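Side-chain contacts in P-granule scaffold (Caenorhabditis japonica, PDB 5W4A), which is a scaffold protein of germ-line P granules, whose N-terminal domain, the part described here, probably serves granule assembly and RNA-linked regulation: residues I14-Y17 / F18-L22; D171-V174 / F175-L179; L89-F92 / K93-N96. All coordinates share one frame; numbering follows the deposited sequence.

Contact 1 of 3, residues I14-Y17 / F18-L22; sequences IRTY and FFPNL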
ATOM      1  N   ILE C  14       0.091   8.957 -19.363  1.00 19.21           N
ATOM      2  CA  ILE C  14       1.001   9.274 -18.270  1.00 19.36           C
ATOM      3  C   ILE C  14       0.128   9.767 -17.112  1.00 16.99           C
ATOM      4  O   ILE C  14      -0.372  10.891 -17.128  1.00 17.54           O
ATOM      5  CB  ILE C  14       2.075  10.302 -18.645  1.00 19.32           C
ATOM      6  CG1 ILE C  14       2.854   9.873 -19.915  1.00 19.92           C
ATOM      7  CG2 ILE C  14       3.021  10.443 -17.441  1.00 21.32           C
ATOM      8  CD1 ILE C  14       4.039  10.798 -20.280  1.00 23.38           C
ATOM      9  N   ARG C  15      -0.045   8.915 -16.100  1.00 16.28           N
ATOM     10  CA  ARG C  15      -0.785   9.222 -14.886  1.00 15.68           C
ATOM     11  C   ARG C  15       0.187   9.697 -13.803  1.00 14.74           C
ATOM     12  O   ARG C  15       1.211   9.047 -13.541  1.00 16.35           O
ATOM     13  CB  ARG C  15      -1.523   7.959 -14.447  1.00 18.42           C
ATOM     14  CG  ARG C  15      -2.238   8.028 -13.149  1.00 17.81           C
ATOM     15  CD  ARG C  15      -3.041   6.685 -12.988  1.00 19.37           C
ATOM     16  NE  ARG C  15      -3.484   6.487 -11.636  1.00 18.44           N
ATOM     17  CZ  ARG C  15      -4.637   6.874 -11.122  1.00 16.67           C
ATOM     18  NH1 ARG C  15      -5.548   7.528 -11.850  1.00 18.37           N
ATOM     19  NH2 ARG C  15      -4.875   6.588  -9.871  1.00 17.64           N
ATOM     20  N   THR C  16      -0.105  10.860 -13.213  1.00 13.63           N
ATOM     21  CA  THR C  16       0.854  11.532 -12.337  1.00 16.18           C
ATOM     22  C   THR C  16       0.149  12.372 -11.276  1.00 15.44           C
ATOM     23  O   THR C  16      -0.905  12.949 -11.511  1.00 15.85           O
ATOM     24  CB  THR C  16       1.829  12.392 -13.172  1.00 14.53           C
ATOM     25  OG1 THR C  16       2.802  12.997 -12.303  1.00 16.43           O
ATOM     26  CG2 THR C  16       1.146  13.472 -13.947  1.00 15.54           C
ATOM     27  N   TYR C  17       0.728  12.393 -10.065  1.00 15.15           N
ATOM     28  CA  TYR C  17       0.396  13.397  -9.054  1.00 14.65           C
ATOM     29  C   TYR C  17       1.492  14.459  -8.977  1.00 14.39           C
ATOM     30  O   TYR C  17       1.213  15.663  -9.060  1.00 15.41           O
ATOM     31  CB  TYR C  17       0.177  12.763  -7.653  1.00 15.11           C
ATOM     32  CG  TYR C  17       0.018  13.852  -6.659  1.00 14.49           C
ATOM     33  CD1 TYR C  17      -1.126  14.651  -6.652  1.00 16.62           C
ATOM     34  CD2 TYR C  17       1.060  14.181  -5.799  1.00 15.85           C
ATOM     35  CE1 TYR C  17      -1.234  15.748  -5.836  1.00 18.30           C
ATOM     36  CE2 TYR C  17       0.959  15.263  -4.963  1.00 18.44           C
ATOM     37  CZ  TYR C  17      -0.191  16.043  -4.982  1.00 18.68           C
ATOM     38  OH  TYR C  17      -0.325  17.128  -4.165  1.00 20.39           O
ATOM     39  N   PHE C  18       2.749  14.022  -8.852  1.00 15.63           N
ATOM     40  CA  PHE C  18       3.848  14.921  -8.487  1.00 15.80           C
ATOM     41  C   PHE C  18       4.434  15.681  -9.677  1.00 19.15           C
ATOM     42  O   PHE C  18       5.100  16.698  -9.474  1.00 17.00           O
ATOM     43  CB  PHE C  18       4.974  14.124  -7.815  1.00 14.80           C
ATOM     44  CG  PHE C  18       4.648  13.641  -6.424  1.00 16.70           C
ATOM     45  CD1 PHE C  18       4.192  12.346  -6.205  1.00 16.25           C
ATOM     46  CD2 PHE C  18       4.813  14.488  -5.322  1.00 18.59           C
ATOM     47  CE1 PHE C  18       3.895  11.910  -4.927  1.00 15.73           C
ATOM     48  CE2 PHE C  18       4.525  14.046  -4.043  1.00 19.90           C
ATOM     49  CZ  PHE C  18       4.049  12.767  -3.843  1.00 18.46           C
ATOM     50  N   PHE C  19       4.214  15.214 -10.914  1.00 15.69           N
ATOM     51  CA  PHE C  19       4.912  15.747 -12.093  1.00 16.51           C
ATOM     52  C   PHE C  19       3.980  16.038 -13.281  1.00 17.32           C
ATOM     53  O   PHE C  19       4.282  15.677 -14.420  1.00 17.33           O
ATOM     54  CB  PHE C  19       6.005  14.767 -12.517  1.00 18.33           C
ATOM     55  CG  PHE C  19       7.057  14.526 -11.451  1.00 19.12           C
ATOM     56  CD1 PHE C  19       7.975  15.500 -11.160  1.00 18.95           C
ATOM     57  CD2 PHE C  19       7.079  13.331 -10.730  1.00 19.91           C
ATOM     58  CE1 PHE C  19       8.955  15.290 -10.165  1.00 19.56           C
ATOM     59  CE2 PHE C  19       8.037  13.118  -9.744  1.00 19.29           C
ATOM     60  CZ  PHE C  19       8.969  14.115  -9.472  1.00 19.27           C
ATOM     61  N   PRO C  20       2.865  16.724 -13.066  1.00 15.73           N
ATOM     62  CA  PRO C  20       1.970  16.967 -14.227  1.00 16.94           C
ATOM     63  C   PRO C  20       2.582  17.773 -15.367  1.00 18.92           C
ATOM     64  O   PRO C  20       2.324  17.442 -16.535  1.00 18.75           O
ATOM     65  CB  PRO C  20       0.785  17.708 -13.601  1.00 17.88           C
ATOM     66  CG  PRO C  20       1.294  18.275 -12.331  1.00 21.60           C
ATOM     67  CD  PRO C  20       2.289  17.296 -11.829  1.00 16.19           C
ATOM     68  N   ASN C  21       3.377  18.820 -15.093  1.00 18.33           N
ATOM     69  CA  ASN C  21       3.924  19.585 -16.213  1.00 18.37           C
ATOM     70  C   ASN C  21       5.012  18.797 -16.937  1.00 21.18           C
ATOM     71  O   ASN C  21       5.203  18.988 -18.145  1.00 18.80           O
ATOM     72  CB  ASN C  21       4.449  20.939 -15.718  1.00 19.97           C
ATOM     73  CG  ASN C  21       4.706  21.915 -16.849  1.00 22.85           C
ATOM     74  OD1 ASN C  21       3.921  22.004 -17.805  1.00 26.95           O
ATOM     75  ND2 ASN C  21       5.784  22.688 -16.726  1.00 26.19           N
ATOM     76  N   LEU C  22       5.714  17.893 -16.241  1.00 18.95           N
ATOM     77  CA  LEU C  22       6.686  17.033 -16.917  1.00 17.29           C
ATOM     78  C   LEU C  22       5.978  16.070 -17.859  1.00 18.39           C
ATOM     79  O   LEU C  22       6.434  15.832 -18.987  1.00 18.06           O
ATOM     80  CB  LEU C  22       7.519  16.266 -15.888  1.00 18.23           C
ATOM     81  CG  LEU C  22       8.537  15.253 -16.422  1.00 21.85           C
ATOM     82  CD1 LEU C  22       9.625  15.963 -17.195  1.00 26.81           C
ATOM     83  CD2 LEU C  22       9.165  14.460 -15.285  1.00 22.13           C
TER
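T16 and F19 meet through a single polar bond: the backbone N of F19 donates to T16 OG1 at 3.0 Å, with an N-H...O angle of 147°, somewhat bent. The hydroxyl is placed for this by its first torsion, which sets OG1 opposite the T16 backbone N (chi1 -177°) and beside the carbonyl carbon, facing the chain as it turns back. The methyl branch of the same side chain, CG2, rests 3.6 Å from P20 CA, so the threonine covers the start of the helix with its apolar arm while its oxygen holds the amide just before it. One residue on, the Y17 ring stands with its edge against the face of F18. The planes are 83° apart, the centroids 4.8 Å, and Y17 CD2 sits above the middle of the F18 ring, a T-shaped pair between sequence neighbours. This is the link by which strand 14-16, one arm of a two-stranded antiparallel sheet, passes into helix 20-28: F19 occupies the N-cap position, and P20 opens the helix with its CD 3.4 Å from Y17 O. The second shell fixes these groups from the side of helix 169-179. D171 takes hydrogen bonds at OD2 from the backbone N atoms of Y17 and F18, while its OD1 is hydrogen-bonded to T16 OG1, giving that hydroxyl a second partner. At the far end of the tyrosine, OH is hydrogen-bonded to D79 of helix 71-84, and F18 and F19 each form an edge-to-face pair with F175.

Contact 2 of 3, residues D171-V174 / F175-L179; sequences DAYV and FTKIL. With EDO (1,2-ethanediol), chain T; EDO (1,2-ethanediol), chain Q.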
ATOM      1  N   ASP C 171       5.546   8.475 -11.373  1.00 16.49           N
ATOM      2  CA  ASP C 171       6.136   9.322 -10.347  1.00 16.25           C
ATOM      3  C   ASP C 171       7.237   8.567  -9.614  1.00 15.63           C
ATOM      4  O   ASP C 171       8.297   9.150  -9.312  1.00 16.68           O
ATOM      5  CB  ASP C 171       5.067   9.787  -9.362  1.00 15.26           C
ATOM      6  CG  ASP C 171       4.096  10.788  -9.941  1.00 17.17           C
ATOM      7  OD1 ASP C 171       4.322  11.238 -11.093  1.00 18.05           O
ATOM      8  OD2 ASP C 171       3.103  11.119  -9.233  1.00 16.10           O
ATOM      9  N   ALA C 172       6.994   7.289  -9.291  1.00 17.91           N
ATOM     10  CA  ALA C 172       8.024   6.496  -8.630  1.00 15.67           C
ATOM     11  C   ALA C 172       9.268   6.414  -9.491  1.00 18.20           C
ATOM     12  O   ALA C 172      10.393   6.536  -8.983  1.00 17.79           O
ATOM     13  CB  ALA C 172       7.491   5.098  -8.297  1.00 17.18           C
ATOM     14  N   TYR C 173       9.080   6.262 -10.804  1.00 16.58           N
ATOM     15  CA  TYR C 173      10.202   6.193 -11.744  1.00 18.11           C
ATOM     16  C   TYR C 173      10.967   7.509 -11.800  1.00 17.38           C
ATOM     17  O   TYR C 173      12.205   7.514 -11.767  1.00 18.47           O
ATOM     18  CB  TYR C 173       9.694   5.800 -13.135  1.00 16.42           C
ATOM     19  CG  TYR C 173      10.826   5.550 -14.103  1.00 20.27           C
ATOM     20  CD1 TYR C 173      11.630   4.423 -13.949  1.00 26.70           C
ATOM     21  CD2 TYR C 173      11.125   6.442 -15.102  1.00 23.79           C
ATOM     22  CE1 TYR C 173      12.685   4.177 -14.781  1.00 30.53           C
ATOM     23  CE2 TYR C 173      12.202   6.177 -15.997  1.00 25.21           C
ATOM     24  CZ  TYR C 173      12.962   5.049 -15.801  1.00 26.96           C
ATOM     25  OH  TYR C 173      14.055   4.737 -16.598  1.00 29.40           O
ATOM     26  N   VAL C 174      10.253   8.633 -11.908  1.00 17.34           N
ATOM     27  CA  VAL C 174      10.912   9.941 -11.931  1.00 18.61           C
ATOM     28  C   VAL C 174      11.713  10.158 -10.657  1.00 19.40           C
ATOM     29  O   VAL C 174      12.882  10.555 -10.710  1.00 18.24           O
ATOM     30  CB  VAL C 174       9.893  11.072 -12.131  1.00 16.36           C
ATOM     31  CG1 VAL C 174      10.572  12.437 -12.050  1.00 19.03           C
ATOM     32  CG2 VAL C 174       9.156  10.956 -13.489  1.00 19.10           C
ATOM     33  N   PHE C 175      11.104   9.918  -9.486  1.00 18.23           N
ATOM     34  CA  PHE C 175      11.858  10.077  -8.231  1.00 17.66           C
ATOM     35  C   PHE C 175      13.087   9.177  -8.204  1.00 18.49           C
ATOM     36  O   PHE C 175      14.157   9.592  -7.747  1.00 19.06           O
ATOM     37  CB  PHE C 175      10.981   9.781  -7.004  1.00 18.54           C
ATOM     38  CG  PHE C 175      10.007  10.893  -6.638  1.00 18.31           C
ATOM     39  CD1 PHE C 175      10.471  12.164  -6.284  1.00 18.23           C
ATOM     40  CD2 PHE C 175       8.619  10.660  -6.592  1.00 18.39           C
ATOM     41  CE1 PHE C 175       9.590  13.196  -5.920  1.00 19.82           C
ATOM     42  CE2 PHE C 175       7.739  11.691  -6.209  1.00 17.97           C
ATOM     43  CZ  PHE C 175       8.221  12.954  -5.894  1.00 18.22           C
ATOM     44  N   THR C 176      12.952   7.931  -8.654  1.00 18.79           N
ATOM     45  CA  THR C 176      14.093   7.028  -8.673  1.00 19.44           C
ATOM     46  C   THR C 176      15.221   7.598  -9.522  1.00 19.75           C
ATOM     47  O   THR C 176      16.391   7.580  -9.109  1.00 22.86           O
ATOM     48  CB  THR C 176      13.654   5.657  -9.186  1.00 21.44           C
ATOM     49  OG1 THR C 176      12.794   5.037  -8.212  1.00 21.69           O
ATOM     50  CG2 THR C 176      14.832   4.747  -9.449  1.00 21.99           C
ATOM     51  N   LYS C 177      14.889   8.129 -10.701  1.00 19.58           N
ATOM     52  CA  LYS C 177      15.901   8.698 -11.592  1.00 23.85           C
ATOM     53  C   LYS C 177      16.564   9.919 -10.961  1.00 24.38           C
ATOM     54  O   LYS C 177      17.804  10.027 -10.949  1.00 25.13           O
ATOM     55  CB  LYS C 177      15.263   9.076 -12.942  1.00 23.22           C
ATOM     56  CG  LYS C 177      14.848   7.907 -13.841  1.00 28.74           C
ATOM     57  CD  LYS C 177      16.037   7.235 -14.521  1.00 40.73           C
ATOM     58  CE  LYS C 177      16.719   8.176 -15.501  1.00 40.76           C
ATOM     59  NZ  LYS C 177      17.766   7.489 -16.305  1.00 44.98           N
ATOM     60  N   ILE C 178      15.761  10.862 -10.428  1.00 20.89           N
ATOM     61  CA  ILE C 178      16.304  12.142  -9.969  1.00 22.89           C
ATOM     62  C   ILE C 178      17.060  12.000  -8.659  1.00 24.19           C
ATOM     63  O   ILE C 178      18.064  12.690  -8.438  1.00 26.23           O
ATOM     64  CB  ILE C 178      15.172  13.180  -9.854  1.00 22.90           C
ATOM     65  CG1 ILE C 178      14.595  13.454 -11.241  1.00 28.86           C
ATOM     66  CG2 ILE C 178      15.654  14.457  -9.155  1.00 28.41           C
ATOM     67  CD1 ILE C 178      15.560  14.151 -12.187  1.00 32.91           C
ATOM     68  N   LEU C 179      16.604  11.123  -7.769  1.00 20.52           N
ATOM     69  CA  LEU C 179      17.235  10.940  -6.473  1.00 19.87           C
ATOM     70  C   LEU C 179      18.292   9.856  -6.473  1.00 23.58           C
ATOM     71  O   LEU C 179      18.862   9.588  -5.413  1.00 26.60           O
ATOM     72  CB  LEU C 179      16.178  10.617  -5.424  1.00 22.30           C
ATOM     73  CG  LEU C 179      15.155  11.742  -5.235  1.00 19.97           C
ATOM     74  CD1 LEU C 179      14.106  11.278  -4.251  1.00 23.70           C
ATOM     75  CD2 LEU C 179      15.807  13.049  -4.807  1.00 24.01           C
TER
HETATM   76  C1  EDO T 304      21.235  11.410  -9.322  1.00 56.99           C
HETATM   77  O1  EDO T 304      22.133  12.196  -8.527  1.00 69.33           O
HETATM   78  C2  EDO T 304      20.715  12.181 -10.545  1.00 51.80           C
HETATM   79  O2  EDO T 304      20.321  13.535 -10.244  1.00 54.99           O
HETATM   80  C1  EDO Q 301      18.629  15.528  -6.012  1.00 51.27           C
HETATM   81  O1  EDO Q 301      19.559  14.444  -6.185  1.00 65.26           O
HETATM   82  C2  EDO Q 301      19.068  16.751  -6.811  1.00 56.32           C
HETATM   83  O2  EDO Q 301      18.743  16.587  -8.197  1.00 58.21           O
HETATM   84  O   HOH W   1      15.055   6.586 -18.234  1.00 34.35           O
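A172 O is gripped twice by T176: the backbone N donates from 2.9 Å and the side-chain OG1 also from 2.9 Å. The two donors come to opposite faces of the carbonyl plane, the hydroxyl standing 35° out of it. The T176 torsion makes this possible, since OG1 lies opposite its own carbonyl carbon (chi1 -69°) and is thereby turned back toward the preceding helical turn, giving a buried hydroxyl an acceptor within its own helix. F175 N reaches D171 O along an almost straight N-H...O line of 176°, and F175 CD2 comes close to the same oxygen, so the phenyl ring leans against the backbone of the turn before it. On another side of the helix Y173 and K177 run side by side. K177 CG, set opposite its own carbonyl carbon, lies over one face of the tyrosine ring, 4.1 Å from its centroid and displaced toward the rim, a CH-pi contact. Bends at chi2 and chi3 shape the lysine chain beyond it, with CD near the hydroxyl. A water 2.7 Å from Y173 OH lies in the ring plane at its edge and also receives a weak bond from K177 NZ. That hydroxyl is further hydrogen-bonded to R194, and the lysine makes a cation-pi contact with Y46. V174 CG1 packs against I178 CG1 at 4.2 Å, facing helix 42-47. Such i to i+4 pairing, in backbone and side chains alike, is the signature of an alpha-helix, here the largely buried helix 169-179 running through the core of a predominantly helical domain.

Contact 3 of 3, residues L89-F92 / K93-N96; sequences LTEF and KKRN
K93 and L89 are joined first by the backbone, K93 N donating to L89 O, and the lysine CG adds a contact at 3.4 Å from the same oxygen. K94 follows with its N bonded to T90 O. Its side chain crosses that of E91, bringing CD to 3.8 Å from E91 OE2, while NZ stays 4.2 Å from OE1, opposite charges near one another but beyond a salt bridge. R95 carries the principal polar contact. Its NE and NH2 both donate to E91 OE2, at 2.8 and 3.0 Å, in a side-on salt bridge that converges on one carboxylate oxygen. NE is met by the anti lone pair of OE2, whereas NH2 meets the oxygen nearly along its C-O axis; OE2 stays close to the guanidinium plane, although the carboxylate is turned 51° from it. The glutamate reaches forward, to the next turn, because CG is opposite the backbone N (chi1 -176°) and the chain then bends at chi2. With an alanine in place of R95 both donors to OE2 are gone, and the E91 carboxylate would probably be free to turn, its charge left without its mate. N96 comes last, its N bonded to F92 O at 2.9 Å; its side-chain amide is hydrogen-bonded to S109 through ND2, and to T105 and the backbone N of H106 through OD1. Helix 89-100 thus sets F92 and N96 against M78 of helix 71-84, the phenyl ring also pairing edge-to-face with H106, while E91 and R95 lie on V61 of helix 57-64, and the guanidinium has a cation-pi contact with F65, just past that helix.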
ATOM      1  N   LEU C  89      14.447  22.359  -0.027  1.00 30.37           N
ATOM      2  CA  LEU C  89      13.685  22.847   1.120  1.00 34.63           C
ATOM      3  C   LEU C  89      13.703  24.363   1.227  1.00 34.10           C
ATOM      4  O   LEU C  89      12.740  24.963   1.726  1.00 34.50           O
ATOM      5  CB  LEU C  89      14.225  22.219   2.403  1.00 44.38           C
ATOM      6  CG  LEU C  89      13.463  22.501   3.694  1.00 39.33           C
ATOM      7  CD1 LEU C  89      12.039  21.938   3.686  1.00 36.79           C
ATOM      8  CD2 LEU C  89      14.241  21.903   4.858  1.00 58.55           C
ATOM      9  N   THR C  90      14.778  25.011   0.785  1.00 37.81           N
ATOM     10  CA  THR C  90      14.771  26.464   0.766  1.00 38.58           C
ATOM     11  C   THR C  90      13.758  26.978  -0.246  1.00 41.24           C
ATOM     12  O   THR C  90      13.019  27.930   0.041  1.00 36.09           O
ATOM     13  CB  THR C  90      16.174  26.989   0.471  1.00 47.73           C
ATOM     14  OG1 THR C  90      17.040  26.592   1.542  1.00 44.12           O
ATOM     15  CG2 THR C  90      16.174  28.499   0.361  1.00 50.57           C
ATOM     16  N   GLU C  91      13.672  26.327  -1.417  1.00 37.19           N
ATOM     17  CA  GLU C  91      12.658  26.703  -2.396  1.00 32.71           C
ATOM     18  C   GLU C  91      11.257  26.482  -1.837  1.00 26.72           C
ATOM     19  O   GLU C  91      10.367  27.310  -2.051  1.00 29.74           O
ATOM     20  CB  GLU C  91      12.847  25.918  -3.702  1.00 35.15           C
ATOM     21  CG  GLU C  91      11.889  26.308  -4.827  1.00 32.42           C
ATOM     22  CD  GLU C  91      12.217  27.646  -5.478  1.00 41.09           C
ATOM     23  OE1 GLU C  91      13.410  28.012  -5.537  1.00 44.51           O
ATOM     24  OE2 GLU C  91      11.285  28.315  -5.962  1.00 36.91           O
ATOM     25  N   PHE C  92      11.053  25.394  -1.090  1.00 27.52           N
ATOM     26  CA  PHE C  92       9.759  25.177  -0.457  1.00 25.08           C
ATOM     27  C   PHE C  92       9.399  26.333   0.466  1.00 32.87           C
ATOM     28  O   PHE C  92       8.274  26.839   0.444  1.00 28.31           O
ATOM     29  CB  PHE C  92       9.771  23.867   0.310  1.00 26.02           C
ATOM     30  CG  PHE C  92       8.527  23.611   1.107  1.00 27.76           C
ATOM     31  CD1 PHE C  92       8.349  24.177   2.353  1.00 27.34           C
ATOM     32  CD2 PHE C  92       7.532  22.781   0.609  1.00 23.55           C
ATOM     33  CE1 PHE C  92       7.218  23.917   3.088  1.00 27.56           C
ATOM     34  CE2 PHE C  92       6.401  22.515   1.334  1.00 22.24           C
ATOM     35  CZ  PHE C  92       6.226  23.091   2.567  1.00 25.60           C
ATOM     36  N   LYS C  93      10.342  26.752   1.307  1.00 31.04           N
ATOM     37  CA  LYS C  93      10.047  27.824   2.250  1.00 34.93           C
ATOM     38  C   LYS C  93       9.748  29.132   1.530  1.00 30.82           C
ATOM     39  O   LYS C  93       8.865  29.890   1.948  1.00 30.89           O
ATOM     40  CB  LYS C  93      11.217  27.974   3.218  1.00 31.54           C
ATOM     41  CG  LYS C  93      11.305  26.820   4.204  1.00 34.40           C
ATOM     42  CD  LYS C  93      12.407  27.067   5.214  1.00 56.46           C
ATOM     43  CE  LYS C  93      12.072  26.468   6.566  1.00 63.13           C
ATOM     44  NZ  LYS C  93      13.017  26.926   7.633  1.00 66.67           N
ATOM     45  N   LYS C  94      10.471  29.415   0.441  1.00 32.84           N
ATOM     46  CA  LYS C  94      10.188  30.602  -0.365  1.00 39.57           C
ATOM     47  C   LYS C  94       8.769  30.569  -0.911  1.00 45.03           C
ATOM     48  O   LYS C  94       8.048  31.571  -0.843  1.00 33.96           O
ATOM     49  CB  LYS C  94      11.195  30.728  -1.517  1.00 45.01           C
ATOM     50  CG  LYS C  94      10.806  31.749  -2.623  1.00 53.33           C
ATOM     51  CD  LYS C  94      11.591  31.558  -3.934  1.00 67.16           C
ATOM     52  CE  LYS C  94      13.066  31.922  -3.780  1.00 65.32           C
ATOM     53  NZ  LYS C  94      13.727  32.152  -5.101  1.00 61.99           N
ATOM     54  N   ARG C  95       8.367  29.439  -1.513  1.00 31.78           N
ATOM     55  CA  ARG C  95       7.025  29.348  -2.079  1.00 32.22           C
ATOM     56  C   ARG C  95       5.969  29.480  -0.987  1.00 26.50           C
ATOM     57  O   ARG C  95       4.916  30.089  -1.203  1.00 28.38           O
ATOM     58  CB  ARG C  95       6.850  28.020  -2.829  1.00 25.74           C
ATOM     59  CG  ARG C  95       7.790  27.853  -4.015  1.00 26.73           C
ATOM     60  CD  ARG C  95       7.430  28.754  -5.164  1.00 29.28           C
ATOM     61  NE  ARG C  95       8.490  28.694  -6.170  1.00 33.34           N
ATOM     62  CZ  ARG C  95       8.376  29.118  -7.420  1.00 28.75           C
ATOM     63  NH1 ARG C  95       7.248  29.647  -7.862  1.00 30.69           N
ATOM     64  NH2 ARG C  95       9.410  28.994  -8.242  1.00 32.34           N
ATOM     65  N   ASN C  96       6.236  28.908   0.188  1.00 27.11           N
ATOM     66  CA  ASN C  96       5.274  28.989   1.280  1.00 23.55           C
ATOM     67  C   ASN C  96       5.132  30.426   1.769  1.00 32.34           C
ATOM     68  O   ASN C  96       4.020  30.887   2.041  1.00 26.90           O
ATOM     69  CB  ASN C  96       5.685  28.055   2.405  1.00 27.62           C
ATOM     70  CG  ASN C  96       4.490  27.483   3.144  1.00 27.47           C
ATOM     71  OD1 ASN C  96       3.435  27.241   2.546  1.00 24.53           O
ATOM     72  ND2 ASN C  96       4.650  27.242   4.429  1.00 35.40           N
TER

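From the N terminus the chain reaches contact 1 first, where strand 14-16 passes through a short turn into helix 20-28. Contact 3 follows within helix 89-100, and contact 2 comes last within helix 169-179. Each is local and closes no long loop; the three lie in series, with none enclosing or crossing another. Their link through space is uneven. Contacts 1 and 2 touch, their centres 12 Å apart, and F19 CZ packs on V174 CG1 at 3.5 Å, so the N-terminal turn is tied to a helix more than 140 residues later. Contact 3 stands apart, its nearest atoms about 10 Å from contact 1, yet helix 71-84 borders all three.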